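Local coordinates for protein MgGH51 (Meripilus giganteus, PDB 6ZPV) that probably hydrolyses terminal, non-reducing alpha-L-arabinofuranosyl residues from arabinose-bearing polysaccharides, as a fungal alpha-L-arabinofuranosidase of glycoside hydrolase family 51, at residues 479-487 / 493-501; 503-511 / 589-599. All blocks are in the same frame, centred on the assembly; numbering follows the deposited sequence.

Contact 1. Residues 479-487 / 493-501; sequences YAPLLQHVN and PDLVSYDAG. With NAG (2-acetamido-2-deoxy-beta-D-glucopyranose), chain C.
Gln484 reaches over from strand 483-485 to Ser497 and Asp494 of the partner segment. Its CB lies 3.4 Å from Asp494 OD2 and packs on CB of that residue; with CG anti to the backbone N (chi1 174°) and the chain extended beyond it, CG runs past the carboxylate oxygen OD2 and CD comes to lie beside the same oxygen. At the tip OE1 accepts a hydrogen bond of 2.7 Å from Ser497 OG, tilted 30° from the carbonyl plane, and probably a second from a water that accepts from Asp494 N, while NE2 hydrogen-bonds to Thr489 OG1. The amide is thus held at both ends. On the other side of the sheet Tyr498 sends its ring edge toward the face of His485, planes at 71°, and its OH hydrogen-bonds to His27 O. Ahead of the paired strands, Leu495 CD1 sits over the centre of the Tyr479 ring, 3.7 Å from the centroid. Backbone bonds, among them Val486 N to Tyr498 O at 2.9 Å, align the strands, and Asn487 ND2 carries an N-linked glycan beyond them. The arrangement is a short parallel strand pair, part of a three-stranded mixed sheet following strand 474-479, the last of the (beta/alpha)8 barrel.

Contact 2. Residues 503-511 / 589-599; sequences VIKSTSFFA and NTPEAPQAIVP. With NAG (2-acetamido-2-deoxy-beta-D-glucopyranose), chain B; NAG (2-acetamido-2-deoxy-beta-D-glucopyranose), chain C.
A serine N-cap at the start of helix 507-517 meets a loop folded round the side chain of Asn589, beside an N-linked glycan that rests on Pro591 and Glu592 of the same loop. Asn589 is the central side chain. Its ND2 spends one bond on Lys505 O, 2.9 Å away and in the carbonyl plane, and another on Ile597 O within its own loop, nearly straight at 171°; OD1 takes Ile597 N on a lone pair. Three bonds therefore fix the rotation of the amide and tie Asn589 both to Ile597, further along the loop, and to the end of strand 503-505. Lys505 O also receives a water that bridges to Pro594 O. Ile504 works alongside: CG2, anti to the backbone N, lies 3.8 Å from CB of Asn589, whereas CD1 crosses to Pro591 and CG1 to CB of Pro594. At the other end Pro599 CD stands over the centre of the Phe510 ring, 3.5 Å from the centroid and 10° off the normal, a close CH-pi contact, and the opposite face of that ring meets Phe509 CD2. Thr507 CG2 touches CG2 of Ile597 at 3.9 Å. Out on the loop, Glu592 OE2 accepts a hydrogen bond of 2.9 Å from N2 of the chain B sugar, and Pro591 packs against both sugars. Ser506 OG caps the helix through Phe509 N and also binds Leu495 O. The contact thus lays the loop between strands 575-582 and 600-605 along the start of helix 507-517; Phe510, Ile597 and Pro599 all reach Leu581 of strand 575-582, and Thr507 packs on helix 454-469.

Read from the N terminus, the two contacts come in series, neither nested nor crossed. Contact 1 closes first, over a connection of only five residues, as the chain leaves barrel strand 474-479 and comes back to run parallel to strand 483-485. A turn then leads straight into strand 503-505, antiparallel to strand 496-498, so the sheet of contact 1 supplies the strand that opens contact 2. The latter closes a much larger loop of 77 residues, much of it strands of the antiparallel C-terminal sheet. Their centres lie 11 Å apart, and Leu495 CD1 packs on the first turn of helix 507-517. The two contacts join barrel, small mixed sheet and C-terminal beta domain, with one glycan touching both.

Contact 1. Residues 479-487 / 493-501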
loop_
_atom_site.group_PDB
_atom_site.type_symbol
_atom_site.label_atom_id
_atom_site.label_comp_id
_atom_site.label_asym_id
_atom_site.label_seq_id
_atom_site.Cartn_x
_atom_site.Cartn_y
_atom_site.Cartn_z
ATOM N N TYR A 479 -2.710 -0.348 10.527
ATOM C CA TYR A 479 -3.519 0.850 10.219
ATOM C C TYR A 479 -4.042 0.770 8.778
ATOM O O TYR A 479 -3.369 0.191 7.913
ATOM C CB TYR A 479 -2.625 2.096 10.384
ATOM C CG TYR A 479 -3.286 3.450 10.252
ATOM C CD1 TYR A 479 -3.595 4.021 9.041
ATOM C CD2 TYR A 479 -3.587 4.174 11.404
ATOM C CE1 TYR A 479 -4.178 5.274 8.921
ATOM C CE2 TYR A 479 -4.140 5.440 11.291
ATOM C CZ TYR A 479 -4.440 6.006 10.066
ATOM O OH TYR A 479 -5.010 7.259 9.915
ATOM N N ALA A 480 -5.174 1.401 8.503
ATOM C CA ALA A 480 -5.593 1.501 7.097
ATOM C C ALA A 480 -6.365 2.760 6.834
ATOM O O ALA A 480 -7.115 3.208 7.732
ATOM C CB ALA A 480 -6.408 0.303 6.686
ATOM N N PRO A 481 -6.318 3.309 5.602
ATOM C CA PRO A 481 -5.386 2.939 4.544
ATOM C C PRO A 481 -3.953 3.418 4.833
ATOM O O PRO A 481 -3.697 4.369 5.586
ATOM C CB PRO A 481 -5.918 3.682 3.286
ATOM C CG PRO A 481 -7.330 4.009 3.647
ATOM C CD PRO A 481 -7.328 4.263 5.146
ATOM N N LEU A 482 -3.006 2.774 4.128
ATOM C CA LEU A 482 -1.577 3.058 4.219
ATOM C C LEU A 482 -1.203 4.337 3.497
ATOM O O LEU A 482 -0.374 5.090 4.040
ATOM C CB LEU A 482 -0.850 1.860 3.655
ATOM C CG LEU A 482 0.676 1.884 3.741
ATOM C CD1 LEU A 482 1.163 1.972 5.170
ATOM C CD2 LEU A 482 1.249 0.678 3.048
ATOM N N LEU A 483 -1.718 4.521 2.275
ATOM C CA LEU A 483 -1.153 5.505 1.356
ATOM C C LEU A 483 -2.227 6.389 0.755
ATOM O O LEU A 483 -3.369 5.940 0.493
ATOM C CB LEU A 483 -0.379 4.794 0.239
ATOM C CG LEU A 483 0.993 4.274 0.644
ATOM C CD1 LEU A 483 1.582 3.343 -0.356
ATOM C CD2 LEU A 483 1.954 5.417 0.880
ATOM N N GLN A 484 -1.830 7.607 0.408
ATOM C CA GLN A 484 -2.723 8.608 -0.196
ATOM C C GLN A 484 -2.003 9.529 -1.170
ATOM O O GLN A 484 -1.130 10.313 -0.749
ATOM C CB GLN A 484 -3.352 9.469 0.881
ATOM C CG GLN A 484 -4.182 10.634 0.381
ATOM C CD GLN A 484 -4.486 11.678 1.448
ATOM O OE1 GLN A 484 -3.875 11.723 2.496
ATOM N NE2 GLN A 484 -5.429 12.543 1.124
ATOM N N HIS A 485 -2.450 9.540 -2.425
ATOM C CA HIS A 485 -2.059 10.597 -3.376
ATOM C C HIS A 485 -2.941 11.784 -3.068
ATOM O O HIS A 485 -4.171 11.724 -3.186
ATOM C CB HIS A 485 -2.265 10.138 -4.833
ATOM C CG HIS A 485 -1.529 10.986 -5.771
ATOM N ND1 HIS A 485 -1.655 12.382 -5.791
ATOM C CD2 HIS A 485 -0.561 10.646 -6.665
ATOM C CE1 HIS A 485 -0.807 12.795 -6.710
ATOM N NE2 HIS A 485 -0.121 11.777 -7.278
ATOM N N VAL A 486 -2.343 12.894 -2.632
ATOM C CA VAL A 486 -3.139 14.062 -2.222
ATOM C C VAL A 486 -3.907 14.685 -3.369
ATOM O O VAL A 486 -4.824 15.457 -3.106
ATOM C CB VAL A 486 -2.301 15.090 -1.487
ATOM C CG1 VAL A 486 -1.732 14.520 -0.225
ATOM C CG2 VAL A 486 -1.235 15.725 -2.399
ATOM N N ASN A 487 -3.605 14.344 -4.605
ATOM C CA ASN A 487 -4.373 14.863 -5.740
ATOM C C ASN A 487 -5.462 13.927 -6.198
ATOM O O ASN A 487 -6.217 14.286 -7.139
ATOM C CB ASN A 487 -3.469 15.240 -6.914
ATOM C CG ASN A 487 -2.427 16.254 -6.542
ATOM O OD1 ASN A 487 -1.232 15.990 -6.519
ATOM N ND2 ASN A 487 -2.889 17.463 -6.213
ATOM N N PRO A 493 -8.681 9.539 7.039
ATOM C CA PRO A 493 -7.259 9.845 6.938
ATOM C C PRO A 493 -6.436 8.616 6.517
ATOM O O PRO A 493 -6.896 7.485 6.587
ATOM C CB PRO A 493 -6.923 10.247 8.383
ATOM C CG PRO A 493 -7.779 9.345 9.212
ATOM C CD PRO A 493 -9.070 9.242 8.409
ATOM N N ASP A 494 -5.218 8.884 6.067
ATOM C CA ASP A 494 -4.287 7.866 5.569
ATOM C C ASP A 494 -2.930 7.964 6.248
ATOM O O ASP A 494 -2.545 9.069 6.668
ATOM C CB ASP A 494 -4.176 8.018 4.049
ATOM C CG ASP A 494 -5.521 7.972 3.386
ATOM O OD1 ASP A 494 -6.133 6.910 3.328
ATOM O OD2 ASP A 494 -6.005 9.120 2.960
ATOM N N LEU A 495 -2.202 6.855 6.317
ATOM C CA LEU A 495 -0.963 6.860 7.100
ATOM C C LEU A 495 0.175 7.712 6.498
ATOM O O LEU A 495 0.871 8.402 7.249
ATOM C CB LEU A 495 -0.475 5.409 7.341
ATOM C CG LEU A 495 0.467 5.273 8.515
ATOM C CD1 LEU A 495 -0.266 5.460 9.834
ATOM C CD2 LEU A 495 1.144 3.911 8.510
ATOM N N VAL A 496 0.356 7.592 5.203
ATOM C CA VAL A 496 1.427 8.290 4.477
ATOM C C VAL A 496 0.820 8.918 3.243
ATOM O O VAL A 496 0.133 8.229 2.483
ATOM C CB VAL A 496 2.541 7.290 4.121
ATOM C CG1 VAL A 496 3.625 7.957 3.252
ATOM C CG2 VAL A 496 3.164 6.687 5.374
ATOM N N SER A 497 1.099 10.214 3.022
ATOM C CA SER A 497 0.555 10.926 1.873
ATOM C C SER A 497 1.682 11.378 0.969
ATOM O O SER A 497 2.833 11.417 1.398
ATOM C CB SER A 497 -0.318 12.098 2.341
ATOM O OG SER A 497 -1.317 11.658 3.252
ATOM N N TYR A 498 1.360 11.744 -0.264
ATOM C CA TYR A 498 2.406 12.198 -1.197
ATOM C C TYR A 498 1.745 12.890 -2.363
ATOM O O TYR A 498 0.555 12.722 -2.644
ATOM C CB TYR A 498 3.259 11.010 -1.715
ATOM C CG TYR A 498 2.407 9.857 -2.194
ATOM C CD1 TYR A 498 1.931 9.775 -3.489
ATOM C CD2 TYR A 498 1.968 8.897 -1.295
ATOM C CE1 TYR A 498 1.074 8.759 -3.883
ATOM C CE2 TYR A 498 1.073 7.922 -1.677
ATOM C CZ TYR A 498 0.621 7.839 -2.958
ATOM O OH TYR A 498 -0.281 6.854 -3.276
ATOM N N ASP A 499 2.552 13.679 -3.061
ATOM C CA ASP A 499 2.203 14.117 -4.422
ATOM C C ASP A 499 3.253 13.526 -5.380
ATOM O O ASP A 499 3.951 12.562 -5.027
ATOM C CB ASP A 499 2.107 15.651 -4.498
ATOM C CG ASP A 499 3.402 16.374 -4.332
ATOM O OD1 ASP A 499 4.472 15.754 -4.158
ATOM O OD2 ASP A 499 3.335 17.610 -4.413
ATOM N N ALA A 500 3.343 14.054 -6.599
ATOM C CA ALA A 500 4.304 13.471 -7.559
ATOM C C ALA A 500 5.754 13.613 -7.110
ATOM O O ALA A 500 6.586 12.954 -7.697
ATOM C CB ALA A 500 4.080 14.110 -8.929
ATOM N N GLY A 501 6.044 14.504 -6.164
ATOM C CA GLY A 501 7.437 14.771 -5.804
ATOM C C GLY A 501 7.900 14.492 -4.401
ATOM O O GLY A 501 9.092 14.424 -4.187
HETATM C C1 NAG C . -2.003 18.510 -5.839
HETATM C C2 NAG C . -2.269 19.779 -6.687
HETATM C C3 NAG C . -1.519 20.994 -6.154
HETATM C C4 NAG C . -1.726 21.143 -4.633
HETATM C C5 NAG C . -1.368 19.862 -3.991
HETATM C C6 NAG C . -1.428 19.857 -2.431
HETATM C C7 NAG C . -2.915 19.458 -9.024
HETATM C C8 NAG C . -2.341 19.194 -10.376
HETATM N N2 NAG C . -1.960 19.495 -8.100
HETATM O O3 NAG C . -1.980 22.161 -6.844
HETATM O O4 NAG C . -0.849 22.229 -4.231
HETATM O O5 NAG C . -2.231 18.833 -4.485
HETATM O O6 NAG C . -2.751 20.204 -2.098
HETATM O O7 NAG C . -4.106 19.679 -8.860
HETATM O O HOH W 1 -8.621 5.668 7.828
HETATM O O HOH W 2 -4.986 11.588 5.067
HETATM O O HOH W 3 1.291 15.863 -7.686
#

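Contact 2. Residues 503-511 / 589-599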
loop_
_atom_site.group_PDB
_atom_site.type_symbol
_atom_site.label_atom_id
_atom_site.label_comp_id
_atom_site.label_asym_id
_atom_site.label_seq_id
_atom_site.Cartn_x
_atom_site.Cartn_y
_atom_site.Cartn_z
ATOM N N VAL A 503 6.833 13.179 -0.022
ATOM C CA VAL A 503 6.088 12.332 0.907
ATOM C C VAL A 503 5.827 13.122 2.222
ATOM O O VAL A 503 6.666 13.918 2.635
ATOM C CB VAL A 503 6.842 11.047 1.200
ATOM C CG1 VAL A 503 6.290 10.229 2.315
ATOM C CG2 VAL A 503 7.020 10.202 -0.039
ATOM N N ILE A 504 4.677 12.872 2.815
ATOM C CA ILE A 504 4.239 13.443 4.089
ATOM C C ILE A 504 4.031 12.284 5.057
ATOM O O ILE A 504 3.136 11.437 4.826
ATOM C CB ILE A 504 2.930 14.244 3.909
ATOM C CG1 ILE A 504 3.096 15.386 2.915
ATOM C CG2 ILE A 504 2.515 14.833 5.244
ATOM C CD1 ILE A 504 2.103 15.494 1.944
ATOM N N LYS A 505 4.789 12.264 6.135
ATOM C CA LYS A 505 4.674 11.235 7.176
ATOM C C LYS A 505 3.729 11.784 8.237
ATOM O O LYS A 505 4.007 12.789 8.876
ATOM C CB LYS A 505 6.065 10.958 7.767
ATOM C CG LYS A 505 7.043 10.356 6.777
ATOM C CD LYS A 505 8.428 10.307 7.187
ATOM C CE LYS A 505 9.297 10.092 5.939
ATOM N NZ LYS A 505 10.719 9.921 6.295
ATOM N N SER A 506 2.605 11.115 8.440
ATOM C CA SER A 506 1.550 11.597 9.358
ATOM C C SER A 506 1.956 11.419 10.832
ATOM O O SER A 506 2.828 10.627 11.192
ATOM C CB SER A 506 0.263 10.895 9.102
ATOM O OG SER A 506 0.266 9.534 9.550
ATOM N N THR A 507 1.168 12.065 11.698
ATOM C CA THR A 507 1.249 11.773 13.143
ATOM C C THR A 507 1.061 10.268 13.443
ATOM O O THR A 507 1.832 9.687 14.199
ATOM C CB THR A 507 0.200 12.611 13.893
ATOM O OG1 THR A 507 -1.077 12.306 13.308
ATOM C CG2 THR A 507 0.461 14.115 13.817
ATOM N N SER A 508 0.061 9.681 12.783
ATOM C CA SER A 508 -0.197 8.260 12.962
ATOM C C SER A 508 0.954 7.388 12.451
ATOM O O SER A 508 1.214 6.354 13.063
ATOM C CB SER A 508 -1.541 7.879 12.306
ATOM O OG SER A 508 -2.606 8.469 13.022
ATOM N N PHE A 509 1.617 7.813 11.364
ATOM C CA PHE A 509 2.814 7.103 10.900
ATOM C C PHE A 509 3.847 7.066 12.008
ATOM O O PHE A 509 4.447 6.011 12.277
ATOM C CB PHE A 509 3.391 7.801 9.668
ATOM C CG PHE A 509 4.757 7.273 9.279
ATOM C CD1 PHE A 509 4.879 6.200 8.430
ATOM C CD2 PHE A 509 5.921 7.853 9.786
ATOM C CE1 PHE A 509 6.144 5.749 8.069
ATOM C CE2 PHE A 509 7.186 7.406 9.411
ATOM C CZ PHE A 509 7.263 6.334 8.555
ATOM N N PHE A 510 4.097 8.210 12.660
ATOM C CA PHE A 510 5.105 8.218 13.724
ATOM C C PHE A 510 4.673 7.352 14.901
ATOM O O PHE A 510 5.545 6.721 15.483
ATOM C CB PHE A 510 5.448 9.656 14.134
ATOM C CG PHE A 510 6.233 10.400 13.081
ATOM C CD1 PHE A 510 7.474 9.938 12.676
ATOM C CD2 PHE A 510 5.747 11.566 12.506
ATOM C CE1 PHE A 510 8.194 10.645 11.733
ATOM C CE2 PHE A 510 6.458 12.270 11.581
ATOM C CZ PHE A 510 7.664 11.784 11.180
ATOM N N ALA A 511 3.405 7.305 15.247
ATOM C CA ALA A 511 2.972 6.372 16.305
ATOM C C ALA A 511 3.231 4.927 15.885
ATOM O O ALA A 511 3.722 4.120 16.687
ATOM C CB ALA A 511 1.517 6.600 16.677
ATOM N N ASN A 589 0.315 16.858 9.966
ATOM C CA ASN A 589 1.267 17.095 8.870
ATOM C C ASN A 589 0.483 17.161 7.568
ATOM O O ASN A 589 -0.327 16.309 7.262
ATOM C CB ASN A 589 2.345 16.011 8.858
ATOM C CG ASN A 589 3.181 16.130 10.131
ATOM O OD1 ASN A 589 3.451 17.264 10.568
ATOM N ND2 ASN A 589 3.591 14.984 10.685
ATOM N N THR A 590 0.718 18.232 6.804
ATOM C CA THR A 590 -0.038 18.490 5.559
ATOM C C THR A 590 0.914 18.835 4.457
ATOM O O THR A 590 2.101 19.044 4.662
ATOM C CB THR A 590 -0.968 19.699 5.763
ATOM O OG1 THR A 590 -0.136 20.847 5.928
ATOM C CG2 THR A 590 -1.880 19.541 6.943
ATOM N N PRO A 591 0.433 18.899 3.188
ATOM C CA PRO A 591 1.351 19.249 2.104
ATOM C C PRO A 591 1.997 20.630 2.322
ATOM O O PRO A 591 3.194 20.768 2.008
ATOM C CB PRO A 591 0.414 19.263 0.867
ATOM C CG PRO A 591 -0.579 18.191 1.218
ATOM C CD PRO A 591 -0.864 18.388 2.682
ATOM N N GLU A 592 1.257 21.549 2.964
ATOM C CA GLU A 592 1.765 22.899 3.248
ATOM C C GLU A 592 2.771 22.930 4.421
ATOM O O GLU A 592 3.633 23.806 4.451
ATOM C CB GLU A 592 0.602 23.871 3.446
ATOM C CG GLU A 592 -0.254 23.957 2.213
ATOM C CD GLU A 592 -1.048 22.740 1.775
ATOM O OE1 GLU A 592 -1.546 21.976 2.689
ATOM O OE2 GLU A 592 -1.196 22.573 0.471
ATOM N N ALA A 593 2.613 22.008 5.344
ATOM C CA ALA A 593 3.421 21.961 6.585
ATOM C C ALA A 593 3.728 20.491 6.855
ATOM O O ALA A 593 3.132 19.890 7.758
ATOM C CB ALA A 593 2.762 22.659 7.752
ATOM N N PRO A 594 4.575 19.859 6.056
ATOM C CA PRO A 594 4.677 18.415 6.112
ATOM C C PRO A 594 5.465 17.898 7.314
ATOM O O PRO A 594 5.437 16.708 7.573
ATOM C CB PRO A 594 5.448 18.052 4.828
ATOM C CG PRO A 594 6.201 19.316 4.464
ATOM C CD PRO A 594 5.304 20.444 4.909
ATOM N N GLN A 595 6.169 18.788 8.016
ATOM C CA GLN A 595 6.945 18.437 9.207
ATOM C C GLN A 595 6.504 19.272 10.406
ATOM O O GLN A 595 7.294 19.564 11.330
ATOM C CB GLN A 595 8.438 18.471 8.918
ATOM C CG GLN A 595 8.873 17.468 7.866
ATOM C CD GLN A 595 10.354 17.476 7.728
ATOM O OE1 GLN A 595 10.943 18.504 7.403
ATOM N NE2 GLN A 595 10.974 16.345 7.981
ATOM N N ALA A 596 5.237 19.616 10.456
ATOM C CA ALA A 596 4.708 20.346 11.610
ATOM C C ALA A 596 4.913 19.551 12.898
ATOM O O ALA A 596 5.253 20.132 13.955
ATOM C CB ALA A 596 3.231 20.632 11.428
ATOM N N ILE A 597 4.678 18.255 12.878
ATOM C CA ILE A 597 4.708 17.345 14.050
ATOM C C ILE A 597 5.649 16.191 13.777
ATOM O O ILE A 597 5.300 15.305 12.968
ATOM C CB ILE A 597 3.317 16.830 14.420
ATOM C CG1 ILE A 597 2.270 17.929 14.620
ATOM C CG2 ILE A 597 3.383 15.920 15.625
ATOM C CD1 ILE A 597 2.556 18.859 15.741
ATOM N N VAL A 598 6.820 16.214 14.415
ATOM C CA VAL A 598 7.823 15.150 14.283
ATOM C C VAL A 598 8.325 14.772 15.659
ATOM O O VAL A 598 8.307 15.572 16.599
ATOM C CB VAL A 598 8.952 15.592 13.352
ATOM C CG1 VAL A 598 8.404 15.896 11.952
ATOM C CG2 VAL A 598 9.722 16.748 13.951
ATOM N N PRO A 599 8.769 13.526 15.828
ATOM C CA PRO A 599 9.225 13.090 17.140
ATOM C C PRO A 599 10.537 13.794 17.522
ATOM O O PRO A 599 11.342 14.142 16.645
ATOM C CB PRO A 599 9.416 11.581 16.979
ATOM C CG PRO A 599 9.147 11.231 15.669
ATOM C CD PRO A 599 8.732 12.440 14.852
HETATM C C1 NAG B . -1.507 23.233 -3.460
HETATM C C2 NAG B . -0.432 24.084 -2.788
HETATM C C3 NAG B . -1.002 25.334 -2.045
HETATM C C4 NAG B . -1.880 26.146 -2.992
HETATM C C5 NAG B . -2.882 25.155 -3.646
HETATM C C6 NAG B . -3.857 25.774 -4.618
HETATM C C7 NAG B . 1.519 22.874 -2.042
HETATM C C8 NAG B . 2.133 22.138 -0.852
HETATM N N2 NAG B . 0.289 23.335 -1.880
HETATM O O3 NAG B . 0.011 26.169 -1.460
HETATM O O4 NAG B . -2.504 27.266 -2.261
HETATM O O5 NAG B . -2.235 24.002 -4.335
HETATM O O6 NAG B . -3.136 26.043 -5.841
HETATM O O7 NAG B . 2.146 23.109 -3.083
HETATM C C1 NAG C . -2.003 18.510 -5.839
HETATM C C2 NAG C . -2.269 19.779 -6.687
HETATM C C3 NAG C . -1.519 20.994 -6.154
HETATM C C4 NAG C . -1.726 21.143 -4.633
HETATM C C5 NAG C . -1.368 19.862 -3.991
HETATM C C6 NAG C . -1.428 19.857 -2.431
HETATM C C7 NAG C . -2.915 19.458 -9.024
HETATM C C8 NAG C . -2.341 19.194 -10.376
HETATM N N2 NAG C . -1.960 19.495 -8.100
HETATM O O3 NAG C . -1.980 22.161 -6.844
HETATM O O4 NAG C . -0.849 22.229 -4.231
HETATM O O5 NAG C . -2.231 18.833 -4.485
HETATM O O6 NAG C . -2.751 20.204 -2.098
HETATM O O7 NAG C . -4.106 19.679 -8.860
HETATM O O HOH W 4 6.684 14.447 6.366
HETATM O O HOH W 5 6.241 14.471 8.846
HETATM O O HOH W 6 -0.580 14.031 10.341
#